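Local coordinates for conserved membrane protein (PDB 6GZU), which combines deubiquitinating and acetylating activities as a secreted Chlamydia effector and induces Golgi fragmentation, at residues V39-T44 with Y84-H89; L56-L61 with C78-N83; N97-A102 with V140-R145. One frame throughout, in Å; residues are numbered along the deposited sequence.

Contacts 1 and 2 share the long loop that runs from strand 68-69 to strand 100-107, and their centres lie about 11 Å apart. Both halves of contact 2 fall, in sequence, between those of contact 1, whereas contact 3 comes later, joining strands 100-107 and 134-141 of the main mixed sheet. The centre of contact 3 is about 18 Å from that of contact 1 and about 15 Å from that of contact 2. Tyr87 connects the first two by packing on His79 and His80, and Leu59 packs on Tyr101 to connect the zinc region with the sheet. The metal-bound loop is thereby tied to the core of a probable Ulp1-type cysteine protease fold.

Contact 1 (V39-T44 with Y84-H89); sequences VPSLYT and YQDYPH
Ser41 and Asp86 meet where two irregular loops run past each other, and Ser41 OG is also the acceptor of an ST turn and an ST motif. OG sits anti to the backbone N (chi1 169°), on the carbonyl side of its residue. There it donates to Asp86 OD1 at 2.6 Å, using the oxygen's anti lone pair. Tyr43 N donates to Ser41 OG at 2.9 Å, and Thr44 N does the same. Three bonds therefore fix one hydroxyl and the turn around it.

The backbone adds Leu42 N to Asp86 O, 3.0 Å, and the same carbonyl oxygen takes a CH contact from Ser41 CA. Farther along, His89 NE2 donates to Val39 O at 2.7 Å. This bond is straight, at 179°, and lies in the imidazole plane, although the nitrogen stands above the plane of the carbonyl it meets. A water between Ser41 N and Tyr87 OH bridges the loops once more.

The remaining contacts are apolar or between flat groups. The Gln85 amide is stacked on the Tyr43 ring with the planes 5° apart; Gln85 CD lies 3.7 Å above the ring, over its centre, and CG makes a CH-pi contact with the same ring. Leu42 divides its branches, CD1 against Pro88 CG at 3.7 Å and CD2 off-centre against the His89 ring.

Outside the two loops, Val39 and His89 pack on helix 20-33, while Leu42 and Pro88 rest on helix 252-257. Tyr87 also lies beside the zinc site, meeting His79 and the zinc ligand His80 edge-to-face. On the His89 ring the bonded NE2 contrasts with ND1, which is buried without a polar partner in the model and has Leu42 CD1 3.7 Å away.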
loop_
_atom_site.group_PDB
_atom_site.type_symbol
_atom_site.label_atom_id
_atom_site.label_comp_id
_atom_site.label_asym_id
_atom_site.label_seq_id
_atom_site.Cartn_x
_atom_site.Cartn_y
_atom_site.Cartn_z
ATOM N N VAL A 39 7.689 0.081 3.519
ATOM C CA VAL A 39 7.409 -0.212 2.110
ATOM C C VAL A 39 7.405 -1.731 1.940
ATOM O O VAL A 39 8.366 -2.400 2.325
ATOM C CB VAL A 39 8.517 0.383 1.276
ATOM C CG1 VAL A 39 8.296 0.053 -0.249
ATOM C CG2 VAL A 39 8.590 1.907 1.544
ATOM N N PRO A 40 6.295 -2.285 1.425
ATOM C CA PRO A 40 6.156 -3.732 1.270
ATOM C C PRO A 40 6.909 -4.272 0.080
ATOM O O PRO A 40 7.712 -3.568 -0.540
ATOM C CB PRO A 40 4.639 -3.933 1.091
ATOM C CG PRO A 40 4.215 -2.687 0.334
ATOM C CD PRO A 40 5.094 -1.561 0.966
ATOM N N SER A 41 6.657 -5.524 -0.259
ATOM C CA SER A 41 7.480 -6.217 -1.254
ATOM C C SER A 41 7.632 -5.439 -2.547
ATOM O O SER A 41 6.651 -4.966 -3.118
ATOM C CB SER A 41 6.814 -7.537 -1.600
ATOM O OG SER A 41 7.454 -8.107 -2.732
ATOM N N LEU A 42 8.867 -5.309 -3.017
ATOM C CA LEU A 42 9.137 -4.658 -4.306
ATOM C C LEU A 42 8.896 -5.620 -5.464
ATOM O O LEU A 42 8.971 -5.222 -6.639
ATOM C CB LEU A 42 10.580 -4.151 -4.371
ATOM C CG LEU A 42 11.060 -3.275 -3.213
ATOM C CD1 LEU A 42 12.475 -2.752 -3.483
ATOM C CD2 LEU A 42 10.105 -2.098 -2.951
ATOM N N TYR A 43 8.591 -6.876 -5.149
ATOM C CA TYR A 43 8.474 -7.930 -6.155
ATOM C C TYR A 43 7.021 -8.357 -6.468
ATOM O O TYR A 43 6.679 -8.622 -7.631
ATOM C CB TYR A 43 9.280 -9.138 -5.689
ATOM C CG TYR A 43 9.377 -10.249 -6.678
ATOM C CD1 TYR A 43 10.086 -10.085 -7.855
ATOM C CD2 TYR A 43 8.802 -11.483 -6.419
ATOM C CE1 TYR A 43 10.203 -11.123 -8.772
ATOM C CE2 TYR A 43 8.904 -12.524 -7.331
ATOM C CZ TYR A 43 9.604 -12.333 -8.504
ATOM O OH TYR A 43 9.709 -13.368 -9.407
ATOM N N THR A 44 6.167 -8.434 -5.442
ATOM C CA THR A 44 4.787 -8.915 -5.602
ATOM C C THR A 44 3.804 -7.871 -5.084
ATOM O O THR A 44 3.756 -7.605 -3.871
ATOM C CB THR A 44 4.577 -10.245 -4.818
ATOM O OG1 THR A 44 5.569 -11.207 -5.227
ATOM C CG2 THR A 44 3.168 -10.812 -5.041
ATOM N N TYR A 84 16.484 -10.163 -0.615
ATOM C CA TYR A 84 16.837 -9.074 -1.508
ATOM C C TYR A 84 15.976 -9.029 -2.747
ATOM O O TYR A 84 16.168 -8.172 -3.596
ATOM C CB TYR A 84 18.321 -9.190 -1.887
ATOM C CG TYR A 84 19.202 -8.967 -0.709
ATOM C CD1 TYR A 84 19.576 -7.679 -0.328
ATOM C CD2 TYR A 84 19.651 -10.026 0.031
ATOM C CE1 TYR A 84 20.381 -7.472 0.772
ATOM C CE2 TYR A 84 20.473 -9.837 1.112
ATOM C CZ TYR A 84 20.816 -8.573 1.491
ATOM O OH TYR A 84 21.610 -8.447 2.596
ATOM N N GLN A 85 14.984 -9.914 -2.842
ATOM C CA GLN A 85 14.048 -9.892 -3.944
ATOM C C GLN A 85 12.835 -9.074 -3.548
ATOM O O GLN A 85 12.448 -8.143 -4.250
ATOM C CB GLN A 85 13.623 -11.298 -4.282
ATOM C CG GLN A 85 12.629 -11.378 -5.415
ATOM C CD GLN A 85 12.388 -12.810 -5.792
ATOM O OE1 GLN A 85 11.822 -13.581 -5.001
ATOM N NE2 GLN A 85 12.851 -13.200 -6.985
ATOM N N ASP A 86 12.235 -9.401 -2.406
ATOM C CA ASP A 86 11.109 -8.611 -1.904
ATOM C C ASP A 86 11.529 -7.401 -1.072
ATOM O O ASP A 86 10.901 -6.348 -1.146
ATOM C CB ASP A 86 10.206 -9.463 -1.021
ATOM C CG ASP A 86 9.606 -10.626 -1.754
ATOM O OD1 ASP A 86 8.614 -10.403 -2.481
ATOM O OD2 ASP A 86 10.076 -11.766 -1.542
ATOM N N TYR A 87 12.552 -7.571 -0.237
ATOM C CA TYR A 87 12.894 -6.548 0.764
ATOM C C TYR A 87 14.354 -6.137 0.785
ATOM O O TYR A 87 14.950 -6.102 1.851
ATOM C CB TYR A 87 12.477 -6.996 2.191
ATOM C CG TYR A 87 11.054 -7.498 2.268
ATOM C CD1 TYR A 87 9.985 -6.623 2.168
ATOM C CD2 TYR A 87 10.773 -8.867 2.450
ATOM C CE1 TYR A 87 8.672 -7.086 2.221
ATOM C CE2 TYR A 87 9.457 -9.345 2.503
ATOM C CZ TYR A 87 8.423 -8.443 2.389
ATOM O OH TYR A 87 7.140 -8.909 2.413
ATOM N N PRO A 88 14.929 -5.767 -0.361
ATOM C CA PRO A 88 16.337 -5.354 -0.277
ATOM C C PRO A 88 16.486 -4.071 0.544
ATOM O O PRO A 88 17.540 -3.842 1.139
ATOM C CB PRO A 88 16.700 -5.089 -1.738
ATOM C CG PRO A 88 15.348 -4.757 -2.418
ATOM C CD PRO A 88 14.359 -5.637 -1.713
ATOM N N HIS A 89 15.423 -3.258 0.584
ATOM C CA HIS A 89 15.425 -1.978 1.290
ATOM C C HIS A 89 15.314 -2.159 2.815
ATOM O O HIS A 89 15.443 -1.181 3.561
ATOM C CB HIS A 89 14.286 -1.100 0.774
ATOM C CG HIS A 89 12.946 -1.756 0.879
ATOM N ND1 HIS A 89 12.630 -2.919 0.200
ATOM C CD2 HIS A 89 11.850 -1.418 1.595
ATOM C CE1 HIS A 89 11.389 -3.266 0.495
ATOM N NE2 HIS A 89 10.888 -2.360 1.324
HETATM O O HOH W 1 5.238 -7.043 2.042
HETATM O O HOH W 2 6.938 -12.142 -3.424
#

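Contact 2 (L56-L61 with C78-N83); sequences LKDLHL and CHHQNN. With ZN (zinc ion), chain C.
His80 joins the zinc ion to Asp58, and its side chain spans the contact between the end of helix 51-58 and the loop 78-83. Its CB, 3.4 Å from the zinc ion, points toward the helix end. CG lies anti to the carbonyl carbon (chi1 -53°), and the ring beyond it splits its work. ND1 binds the metal at 2.0 Å, CE1 comes to 3.4 Å from Asp58 O, and CD2 passes near Asp58 OD1. At the far side, NE2 donates to that OD1 at 2.7 Å, nearly straight at 169°. The acceptor is close to the ring plane, whereas NE2 meets OD1 on its anti side, 31° out of the carboxylate plane. The other carboxylate oxygen, OD2, bonds to Tyr103 OH.

His60 comes from the Schellman motif that closes the helix, as its positive-phi C-prime residue, and brings NE2 to the metal at 2.0 Å. Its ring and that of His80 reach toward each other tip to tip, with their planes nearly perpendicular. Cys78 SG is the third ligand here and also accepts from His80 N; Cys95 completes the four-residue site. Beside it, Lys57 CE lies over one face of the His79 ring, 3.8 Å from its centroid.

With ND1 given to zinc and NE2 to a carboxylate, His80 is held at both nitrogens. Asp58 is thus a second-shell residue that orients a first-shell ligand, and its negative charge would probably strengthen the donation of His80 to the metal.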
loop_
_atom_site.group_PDB
_atom_site.type_symbol
_atom_site.label_atom_id
_atom_site.label_comp_id
_atom_site.label_asym_id
_atom_site.label_seq_id
_atom_site.Cartn_x
_atom_site.Cartn_y
_atom_site.Cartn_z
ATOM N N LEU A 56 -0.543 -9.066 7.827
ATOM C CA LEU A 56 -0.245 -9.874 9.009
ATOM C C LEU A 56 1.188 -10.362 9.023
ATOM O O LEU A 56 1.860 -10.286 10.063
ATOM C CB LEU A 56 -1.192 -11.064 9.122
ATOM C CG LEU A 56 -2.656 -10.690 9.294
ATOM C CD1 LEU A 56 -3.599 -11.918 9.172
ATOM C CD2 LEU A 56 -2.829 -10.053 10.672
ATOM N N LYS A 57 1.712 -10.797 7.881
ATOM C CA LYS A 57 3.121 -11.243 7.857
ATOM C C LYS A 57 4.052 -10.062 8.128
ATOM O O LYS A 57 5.041 -10.197 8.861
ATOM C CB LYS A 57 3.495 -11.902 6.520
ATOM C CG LYS A 57 2.913 -13.325 6.344
ATOM C CD LYS A 57 3.161 -13.864 4.928
ATOM C CE LYS A 57 4.668 -14.018 4.661
ATOM N NZ LYS A 57 5.340 -14.898 5.684
ATOM N N ASP A 58 3.752 -8.883 7.580
ATOM C CA ASP A 58 4.680 -7.752 7.787
ATOM C C ASP A 58 4.694 -7.255 9.232
ATOM O O ASP A 58 5.696 -6.725 9.695
ATOM C CB ASP A 58 4.360 -6.602 6.814
ATOM C CG ASP A 58 4.757 -6.917 5.416
ATOM O OD1 ASP A 58 5.726 -7.680 5.254
ATOM O OD2 ASP A 58 4.159 -6.395 4.477
ATOM N N LEU A 59 3.603 -7.498 9.970
ATOM C CA LEU A 59 3.554 -7.171 11.403
ATOM C C LEU A 59 3.951 -8.351 12.274
ATOM O O LEU A 59 3.777 -8.308 13.509
ATOM C CB LEU A 59 2.130 -6.729 11.785
ATOM C CG LEU A 59 1.773 -5.416 11.063
ATOM C CD1 LEU A 59 0.249 -5.134 11.233
ATOM C CD2 LEU A 59 2.606 -4.342 11.670
ATOM N N HIS A 60 4.505 -9.397 11.661
ATOM C CA HIS A 60 4.920 -10.626 12.384
ATOM C C HIS A 60 3.815 -11.296 13.176
ATOM O O HIS A 60 4.068 -11.863 14.257
ATOM C CB HIS A 60 6.156 -10.333 13.244
ATOM C CG HIS A 60 7.213 -9.585 12.484
ATOM N ND1 HIS A 60 7.376 -8.216 12.572
ATOM C CD2 HIS A 60 8.101 -10.000 11.555
ATOM C CE1 HIS A 60 8.374 -7.831 11.788
ATOM N NE2 HIS A 60 8.836 -8.895 11.162
ATOM N N LEU A 61 2.604 -11.226 12.631
ATOM C CA LEU A 61 1.428 -11.828 13.206
ATOM C C LEU A 61 0.977 -13.067 12.465
ATOM O O LEU A 61 -0.133 -13.549 12.688
ATOM C CB LEU A 61 0.298 -10.811 13.228
ATOM C CG LEU A 61 0.537 -9.671 14.228
ATOM C CD1 LEU A 61 -0.453 -8.566 13.976
ATOM C CD2 LEU A 61 0.426 -10.165 15.630
ATOM N N CYS A 78 9.745 -13.507 11.248
ATOM C CA CYS A 78 10.099 -12.451 10.316
ATOM C C CYS A 78 10.655 -12.949 8.990
ATOM O O CYS A 78 11.654 -13.663 8.968
ATOM C CB CYS A 78 11.125 -11.565 10.988
ATOM S SG CYS A 78 11.789 -10.399 9.892
ATOM N N HIS A 79 10.061 -12.516 7.879
ATOM C CA HIS A 79 10.556 -12.871 6.546
ATOM C C HIS A 79 11.252 -11.674 5.844
ATOM O O HIS A 79 11.555 -11.691 4.612
ATOM C CB HIS A 79 9.407 -13.433 5.702
ATOM C CG HIS A 79 8.380 -12.415 5.318
ATOM N ND1 HIS A 79 7.890 -11.473 6.199
ATOM C CD2 HIS A 79 7.749 -12.185 4.141
ATOM C CE1 HIS A 79 7.023 -10.691 5.573
ATOM N NE2 HIS A 79 6.899 -11.118 4.332
ATOM N N HIS A 80 11.524 -10.625 6.621
ATOM C CA HIS A 80 12.140 -9.408 6.072
ATOM C C HIS A 80 13.633 -9.356 6.012
ATOM O O HIS A 80 14.182 -8.460 5.368
ATOM C CB HIS A 80 11.707 -8.183 6.855
ATOM C CG HIS A 80 10.228 -8.049 6.975
ATOM N ND1 HIS A 80 9.569 -8.182 8.180
ATOM C CD2 HIS A 80 9.282 -7.807 6.032
ATOM C CE1 HIS A 80 8.268 -8.015 7.968
ATOM N NE2 HIS A 80 8.070 -7.810 6.671
ATOM N N GLN A 81 14.296 -10.271 6.683
ATOM C CA GLN A 81 15.748 -10.223 6.691
ATOM C C GLN A 81 16.338 -11.135 5.610
ATOM O O GLN A 81 15.772 -12.187 5.281
ATOM C CB GLN A 81 16.261 -10.504 8.109
ATOM C CG GLN A 81 15.825 -9.399 9.096
ATOM N N ASN A 82 17.458 -10.712 5.038
ATOM C CA ASN A 82 18.143 -11.528 4.041
ATOM C C ASN A 82 17.248 -11.863 2.847
ATOM O O ASN A 82 17.355 -12.927 2.243
ATOM C CB ASN A 82 18.688 -12.801 4.696
ATOM C CG ASN A 82 20.006 -13.211 4.134
ATOM N N ASN A 83 16.344 -10.957 2.524
ATOM C CA ASN A 83 15.480 -11.152 1.360
ATOM C C ASN A 83 15.656 -9.982 0.407
ATOM O O ASN A 83 15.035 -8.939 0.578
ATOM C CB ASN A 83 14.010 -11.319 1.774
ATOM C CG ASN A 83 13.088 -11.553 0.600
ATOM O OD1 ASN A 83 13.423 -11.283 -0.553
ATOM N ND2 ASN A 83 11.902 -12.030 0.892
HETATM ZN ZN ZN C . 10.408 -8.625 9.995
HETATM O O HOH W 3 4.077 -9.605 3.851
#

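Contact 3 (N97-A102 with V140-R145); sequences NFRIYA and VNLDRR
Asp143 OD1 is gripped by two nitrogens of Arg99, NH2 at 2.8 Å and NE at 3.0 Å, in a side-on salt bridge beside an antiparallel strand pair of the central sheet. Both donors reach the oxygen from the same face of the carboxylate, well above its plane, and the guanidinium and carboxylate planes are 47° apart. The Arg99 chain bends at chi2 and again at chi3 (-71°), the second bend placing NE beside Asp143. Leu142 CB lies 3.9 Å above the centre of the guanidinium group.

Strands 100-107 and 134-141 pair just next to this bridge. Tyr101 and Val140 form a hydrogen-bonded pair, N to O in both directions at 2.8 Å, and Ile100 with Asn141 is the non-hydrogen-bonded pair that follows. Leu142 N then donates to Arg99 O at 2.9 Å, continuing the pairing past the end of strand 134-141.

The side chains sort by sheet face. Tyr101 and Val140 share one, where Tyr101 CE1 also touches Leu142 CD1 at 3.9 Å and the tyrosine ring stacks on Phe38. On the other, Ile100 and Asn141 lie side by side, and Ile100 packs against Leu216 of helix 204-217. Asn141 ND2 bonds to Tyr215 OH of that helix, while its OD1 accepts from Arg144 N at 3.0 Å in an Asx motif, the nitrogen standing above the amide plane.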
loop_
_atom_site.group_PDB
_atom_site.type_symbol
_atom_site.label_atom_id
_atom_site.label_comp_id
_atom_site.label_asym_id
_atom_site.label_seq_id
_atom_site.Cartn_x
_atom_site.Cartn_y
_atom_site.Cartn_z
ATOM N N ASN A 97 10.331 -1.538 13.505
ATOM C CA ASN A 97 10.261 -0.147 13.950
ATOM C C ASN A 97 9.390 0.833 13.111
ATOM O O ASN A 97 9.610 2.052 13.067
ATOM C CB ASN A 97 11.693 0.392 14.023
ATOM C CG ASN A 97 11.801 1.598 14.913
ATOM O OD1 ASN A 97 10.930 1.824 15.762
ATOM N ND2 ASN A 97 12.873 2.386 14.739
ATOM N N PHE A 98 8.391 0.318 12.444
ATOM C CA PHE A 98 7.604 1.175 11.563
ATOM C C PHE A 98 6.221 1.470 12.136
ATOM O O PHE A 98 5.712 0.684 12.972
ATOM C CB PHE A 98 7.473 0.502 10.204
ATOM C CG PHE A 98 8.775 0.345 9.500
ATOM C CD1 PHE A 98 9.323 1.434 8.841
ATOM C CD2 PHE A 98 9.446 -0.866 9.479
ATOM C CE1 PHE A 98 10.522 1.331 8.175
ATOM C CE2 PHE A 98 10.680 -0.968 8.818
ATOM C CZ PHE A 98 11.184 0.140 8.136
ATOM N N ARG A 99 5.559 2.528 11.629
ATOM C CA ARG A 99 4.226 2.895 12.123
ATOM C C ARG A 99 3.150 2.968 11.062
ATOM O O ARG A 99 1.955 2.811 11.349
ATOM C CB ARG A 99 4.285 4.264 12.794
ATOM C CG ARG A 99 5.263 4.316 13.942
ATOM C CD ARG A 99 4.996 3.182 14.960
ATOM N NE ARG A 99 3.764 3.394 15.733
ATOM C CZ ARG A 99 3.260 2.499 16.584
ATOM N NH1 ARG A 99 3.871 1.325 16.705
ATOM N NH2 ARG A 99 2.165 2.772 17.315
ATOM N N ILE A 100 3.550 3.203 9.820
ATOM C CA ILE A 100 2.621 3.362 8.719
ATOM C C ILE A 100 3.045 2.379 7.638
ATOM O O ILE A 100 4.233 2.373 7.212
ATOM C CB ILE A 100 2.617 4.807 8.172
ATOM C CG1 ILE A 100 2.239 5.785 9.288
ATOM C CG2 ILE A 100 1.669 4.891 6.943
ATOM C CD1 ILE A 100 2.282 7.214 8.920
ATOM N N TYR A 101 2.099 1.543 7.195
ATOM C CA TYR A 101 2.378 0.475 6.235
ATOM C C TYR A 101 1.512 0.718 5.019
ATOM O O TYR A 101 0.292 0.691 5.121
ATOM C CB TYR A 101 2.035 -0.888 6.863
ATOM C CG TYR A 101 2.961 -1.283 8.001
ATOM C CD1 TYR A 101 2.969 -0.576 9.200
ATOM C CD2 TYR A 101 3.793 -2.419 7.893
ATOM C CE1 TYR A 101 3.853 -0.952 10.238
ATOM C CE2 TYR A 101 4.645 -2.820 8.926
ATOM C CZ TYR A 101 4.673 -2.067 10.086
ATOM O OH TYR A 101 5.535 -2.416 11.114
ATOM N N ALA A 102 2.118 0.948 3.855
ATOM C CA ALA A 102 1.339 1.321 2.686
ATOM C C ALA A 102 1.498 0.329 1.536
ATOM O O ALA A 102 2.632 0.149 1.050
ATOM C CB ALA A 102 1.674 2.735 2.234
ATOM N N VAL A 140 -2.102 0.955 6.529
ATOM C CA VAL A 140 -2.334 0.607 7.934
ATOM C C VAL A 140 -1.534 1.604 8.744
ATOM O O VAL A 140 -0.306 1.716 8.586
ATOM C CB VAL A 140 -1.906 -0.844 8.233
ATOM C CG1 VAL A 140 -1.944 -1.118 9.746
ATOM C CG2 VAL A 140 -2.811 -1.807 7.463
ATOM N N ASN A 141 -2.224 2.349 9.608
ATOM C CA ASN A 141 -1.577 3.341 10.466
ATOM C C ASN A 141 -1.756 2.880 11.899
ATOM O O ASN A 141 -2.879 2.910 12.449
ATOM C CB ASN A 141 -2.156 4.749 10.231
ATOM C CG ASN A 141 -1.426 5.832 10.981
ATOM O OD1 ASN A 141 -1.015 5.645 12.131
ATOM N ND2 ASN A 141 -1.277 6.995 10.358
ATOM N N LEU A 142 -0.678 2.389 12.506
ATOM C CA LEU A 142 -0.798 1.826 13.847
ATOM C C LEU A 142 -1.050 2.909 14.907
ATOM O O LEU A 142 -1.700 2.648 15.944
ATOM C CB LEU A 142 0.482 1.035 14.216
ATOM C CG LEU A 142 0.873 -0.168 13.320
ATOM C CD1 LEU A 142 2.182 -0.766 13.805
ATOM C CD2 LEU A 142 -0.240 -1.233 13.333
ATOM N N ASP A 143 -0.526 4.112 14.676
ATOM C CA ASP A 143 -0.664 5.193 15.654
ATOM C C ASP A 143 -2.103 5.685 15.705
ATOM O O ASP A 143 -2.638 5.962 16.786
ATOM C CB ASP A 143 0.275 6.368 15.316
ATOM C CG ASP A 143 1.724 6.097 15.690
ATOM O OD1 ASP A 143 2.002 5.538 16.791
ATOM O OD2 ASP A 143 2.597 6.464 14.885
ATOM N N ARG A 144 -2.744 5.732 14.539
ATOM C CA ARG A 144 -4.110 6.254 14.436
ATOM C C ARG A 144 -5.163 5.150 14.493
ATOM O O ARG A 144 -6.374 5.445 14.547
ATOM C CB ARG A 144 -4.286 7.111 13.162
ATOM C CG ARG A 144 -3.588 8.463 13.292
ATOM C CD ARG A 144 -3.520 9.187 11.988
ATOM N NE ARG A 144 -4.834 9.560 11.489
ATOM C CZ ARG A 144 -5.436 10.734 11.708
ATOM N NH1 ARG A 144 -4.881 11.653 12.481
ATOM N NH2 ARG A 144 -6.606 10.987 11.140
ATOM N N ARG A 145 -4.711 3.895 14.537
ATOM C CA ARG A 145 -5.607 2.706 14.570
ATOM C C ARG A 145 -6.616 2.808 13.428
ATOM O O ARG A 145 -7.867 2.757 13.628
ATOM C CB ARG A 145 -6.307 2.528 15.913
ATOM C CG ARG A 145 -5.309 2.373 17.031
ATOM C CD ARG A 145 -6.064 2.059 18.356
ATOM N NE ARG A 145 -6.427 0.666 18.507
ATOM C CZ ARG A 145 -7.651 0.180 18.386
ATOM N NH1 ARG A 145 -8.657 0.938 17.934
ATOM N NH2 ARG A 145 -7.859 -1.118 18.647
#